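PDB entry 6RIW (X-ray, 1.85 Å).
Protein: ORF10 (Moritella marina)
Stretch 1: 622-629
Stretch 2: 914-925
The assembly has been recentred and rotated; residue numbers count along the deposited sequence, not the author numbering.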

# COMPACT_ATOMS: atom_id res chain seq x y z
N ASN A 622 -13.01 -20.77 -21.15
CA ASN A 622 -13.36 -21.00 -19.75
C ASN A 622 -12.49 -22.07 -19.10
O ASN A 622 -12.15 -21.97 -17.92
CB ASN A 622 -14.84 -21.39 -19.65
CG ASN A 622 -15.75 -20.20 -19.80
OD1 ASN A 622 -15.33 -19.05 -19.62
ND2 ASN A 622 -17.01 -20.46 -20.14
N ILE A 623 -12.12 -23.10 -19.86
CA ILE A 623 -11.26 -24.15 -19.33
C ILE A 623 -9.89 -23.58 -18.97
O ILE A 623 -9.34 -23.85 -17.90
CB ILE A 623 -11.12 -25.31 -20.33
CG1 ILE A 623 -12.46 -26.02 -20.53
CG2 ILE A 623 -10.06 -26.31 -19.85
CD1 ILE A 623 -12.40 -26.93 -21.76
N ALA A 624 -9.31 -22.80 -19.89
CA ALA A 624 -8.01 -22.16 -19.63
C ALA A 624 -8.10 -21.18 -18.46
O ALA A 624 -7.21 -21.17 -17.60
CB ALA A 624 -7.52 -21.45 -20.89
N LYS A 625 -9.14 -20.35 -18.43
CA LYS A 625 -9.31 -19.37 -17.35
C LYS A 625 -9.36 -20.05 -15.99
O LYS A 625 -8.71 -19.61 -15.02
CB LYS A 625 -10.58 -18.56 -17.57
CG LYS A 625 -10.48 -17.48 -18.65
CD LYS A 625 -11.82 -16.76 -18.72
CE LYS A 625 -11.72 -15.47 -19.54
NZ LYS A 625 -13.09 -14.94 -19.84
N ASP A 626 -10.16 -21.11 -15.88
CA ASP A 626 -10.32 -21.79 -14.59
C ASP A 626 -9.02 -22.43 -14.13
O ASP A 626 -8.83 -22.62 -12.92
CB ASP A 626 -11.43 -22.82 -14.67
CG ASP A 626 -12.81 -22.19 -14.73
OD1 ASP A 626 -12.92 -20.96 -14.53
OD2 ASP A 626 -13.79 -22.93 -14.99
N GLY A 627 -8.12 -22.75 -15.06
CA GLY A 627 -6.81 -23.23 -14.67
C GLY A 627 -5.98 -22.19 -13.95
O GLY A 627 -5.20 -22.51 -13.06
N VAL A 628 -6.15 -20.92 -14.32
CA VAL A 628 -5.28 -19.86 -13.81
C VAL A 628 -5.78 -19.31 -12.47
O VAL A 628 -5.00 -19.11 -11.53
CB VAL A 628 -5.15 -18.73 -14.85
CG1 VAL A 628 -4.36 -17.56 -14.24
CG2 VAL A 628 -4.46 -19.26 -16.09
N ALA A 629 -7.08 -19.04 -12.37
CA ALA A 629 -7.62 -18.39 -11.18
C ALA A 629 -9.13 -18.48 -11.22
O ALA A 629 -9.71 -18.67 -12.29
CB ALA A 629 -7.20 -16.91 -11.09
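Stretch 2 914-925: GQLISNAIVNSA

Stretch 2 lies along stretch 1 as a short helix running nearly antiparallel to a longer one. The helix of stretch 1 spans 622-628 and begins earlier in the chain; that of stretch 2 spans 917-922. Their N-to-C directions make an angle of 156°, and the axes come within 8.0 Å of each other. The pivot is Gly627, whose CA stands 4.4 Å from the CA of Ile917. Residues early in stretch 2 therefore meet the C-terminal end of the first helix, and later ones work back toward Ile623.

Gly914 (phi/psi 171/-161) and Gln915 (-48/139) are extended loop residues, and Gly914 makes no contact. Gln915 is the first residue to touch, its CA-to-CB bond pointing toward stretch 1 and its side chain reaching the end of the first helix near the backbone of Asp626. Its own carbonyl faces the same region: water 2 lies between two acceptors that cannot bond to each other, 2.8 Å from Gln915 O and 2.9 Å from Gly627 O, in position to donate to either. Leu916 takes the N-cap position and points away; its O accepts from Ala920 N at 3.0 Å as the helix starts.

Ile917 opens the helix against the closest part of the partner. Its CG1 lies 3.2 Å from Gly627 O, and its CA makes a CA-H...O contact with the same oxygen, Ile917 CA to Gly627 O 3.4 Å, so one carbonyl is covered by both backbone and side chain. Ile917, with chi1 m, also meets Val628, Ile917 CG2 to Val628 CG2 4.4 Å. Ser918 and Asn919 then carry the helix onward without touching stretch 1.

One turn on from Leu916, Ala920 points toward stretch 1, and its small side chain suits the close approach: Ala920 CB rests 3.9 Å from Gly627 CA. The absence of a side chain at Gly627 matters here, since a CB modelled there would point toward stretch 2 and come within 3.0 Å of Ile921 CG1 and 3.2 Å of Ile917 O. The bare face of Gly627 leaves the room that Ile921 CG1 and the carbonyl of Ile917 need; Ala920 fits beside it. Water 1 bridges the carbonyls further along, donating to Ala920 O at 3.2 Å and to Ile623 O at 2.8 Å.

The CA-to-CB bond of Ile921 points sideways, but the end of the side chain comes nearer. It spreads over the preceding turn of the first helix, with Ile921 CG1 3.8 Å from Ile623 O, CD1 4.0 Å from Ala624 CA, and CG2 4.5 Å from Ile623 CG2. Val922 points away, and Asn923 is the first residue to leave helical phi/psi.

Ser924 turns the chain back onto the contact. Its CA-to-CB bond points toward stretch 1, and Ser924 OG lies 3.7 Å from Ile623 CD1, while that hydroxyl is hydrogen-bonded to a residue just beyond one of the stretches. Ala925 points away. In all, 371 Å² is buried, with no clear direct hydrogen bond across the pair: apolar packing around a glycine, with water 1 bridging Ile623 O and Ala920 O, makes the contact.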

# COMPACT_ATOMS: atom_id res chain seq x y z
N GLY A 914 -2.80 -22.77 -5.10
CA GLY A 914 -4.13 -23.14 -5.53
C GLY A 914 -4.07 -24.25 -6.56
O GLY A 914 -3.07 -24.96 -6.67
N GLN A 915 -5.17 -24.39 -7.29
CA GLN A 915 -5.31 -25.42 -8.32
C GLN A 915 -4.10 -25.47 -9.24
O GLN A 915 -3.55 -24.44 -9.64
CB GLN A 915 -6.58 -25.13 -9.13
CG GLN A 915 -6.83 -26.07 -10.28
CD GLN A 915 -8.28 -26.07 -10.68
OE1 GLN A 915 -8.83 -25.03 -11.05
NE2 GLN A 915 -8.93 -27.22 -10.57
N LEU A 916 -3.67 -26.68 -9.58
CA LEU A 916 -2.57 -26.86 -10.52
C LEU A 916 -3.03 -26.45 -11.92
O LEU A 916 -3.98 -27.04 -12.45
CB LEU A 916 -2.09 -28.31 -10.50
CG LEU A 916 -1.84 -28.80 -9.07
CD1 LEU A 916 -1.89 -30.32 -8.97
CD2 LEU A 916 -0.51 -28.27 -8.60
N ILE A 917 -2.37 -25.44 -12.51
CA ILE A 917 -2.84 -24.87 -13.77
C ILE A 917 -2.85 -25.93 -14.88
O ILE A 917 -3.85 -26.09 -15.60
CB ILE A 917 -1.98 -23.66 -14.19
CG1 ILE A 917 -2.02 -22.55 -13.12
CG2 ILE A 917 -2.46 -23.11 -15.54
CD1 ILE A 917 -0.94 -21.48 -13.36
N SER A 918 -1.73 -26.62 -15.08
CA SER A 918 -1.64 -27.53 -16.22
C SER A 918 -2.63 -28.68 -16.07
O SER A 918 -3.36 -29.01 -17.01
CB SER A 918 -0.22 -28.05 -16.37
OG SER A 918 -0.13 -28.91 -17.50
N ASN A 919 -2.68 -29.29 -14.88
CA ASN A 919 -3.59 -30.41 -14.66
C ASN A 919 -5.03 -30.01 -14.92
O ASN A 919 -5.82 -30.81 -15.46
CB ASN A 919 -3.45 -30.94 -13.23
CG ASN A 919 -2.20 -31.75 -13.02
OD1 ASN A 919 -1.44 -32.02 -13.97
ND2 ASN A 919 -1.97 -32.17 -11.78
N ALA A 920 -5.42 -28.81 -14.47
CA ALA A 920 -6.80 -28.35 -14.64
C ALA A 920 -7.18 -28.24 -16.11
O ALA A 920 -8.34 -28.42 -16.46
CB ALA A 920 -7.01 -27.01 -13.95
N ILE A 921 -6.22 -27.93 -16.97
CA ILE A 921 -6.49 -27.85 -18.40
C ILE A 921 -6.35 -29.21 -19.08
O ILE A 921 -7.28 -29.67 -19.75
CB ILE A 921 -5.56 -26.78 -19.02
CG1 ILE A 921 -5.88 -25.40 -18.42
CG2 ILE A 921 -5.66 -26.75 -20.54
CD1 ILE A 921 -4.79 -24.34 -18.65
N VAL A 922 -5.21 -29.89 -18.88
CA VAL A 922 -4.94 -31.13 -19.62
C VAL A 922 -5.89 -32.24 -19.21
O VAL A 922 -6.20 -33.12 -20.02
CB VAL A 922 -3.47 -31.59 -19.47
CG1 VAL A 922 -2.48 -30.56 -20.01
CG2 VAL A 922 -3.16 -31.97 -18.05
N ASN A 923 -6.37 -32.25 -17.97
CA ASN A 923 -7.29 -33.30 -17.55
C ASN A 923 -8.73 -32.81 -17.48
O ASN A 923 -9.55 -33.41 -16.79
CB ASN A 923 -6.89 -33.87 -16.19
CG ASN A 923 -5.51 -34.51 -16.21
OD1 ASN A 923 -5.07 -35.05 -17.23
ND2 ASN A 923 -4.82 -34.44 -15.08
N SER A 924 -9.05 -31.73 -18.20
CA SER A 924 -10.40 -31.19 -18.14
C SER A 924 -11.41 -32.25 -18.54
O SER A 924 -11.18 -33.04 -19.46
CB SER A 924 -10.53 -29.99 -19.07
OG SER A 924 -11.90 -29.71 -19.30
N ALA A 925 -12.53 -32.28 -17.81
CA ALA A 925 -13.62 -33.21 -18.06
C ALA A 925 -14.69 -32.62 -18.98
O ALA A 925 -15.79 -33.18 -19.07
CB ALA A 925 -14.24 -33.65 -16.73
O HOH W 1 -10.14 -25.83 -16.16
O HOH W 2 -5.15 -22.20 -10.14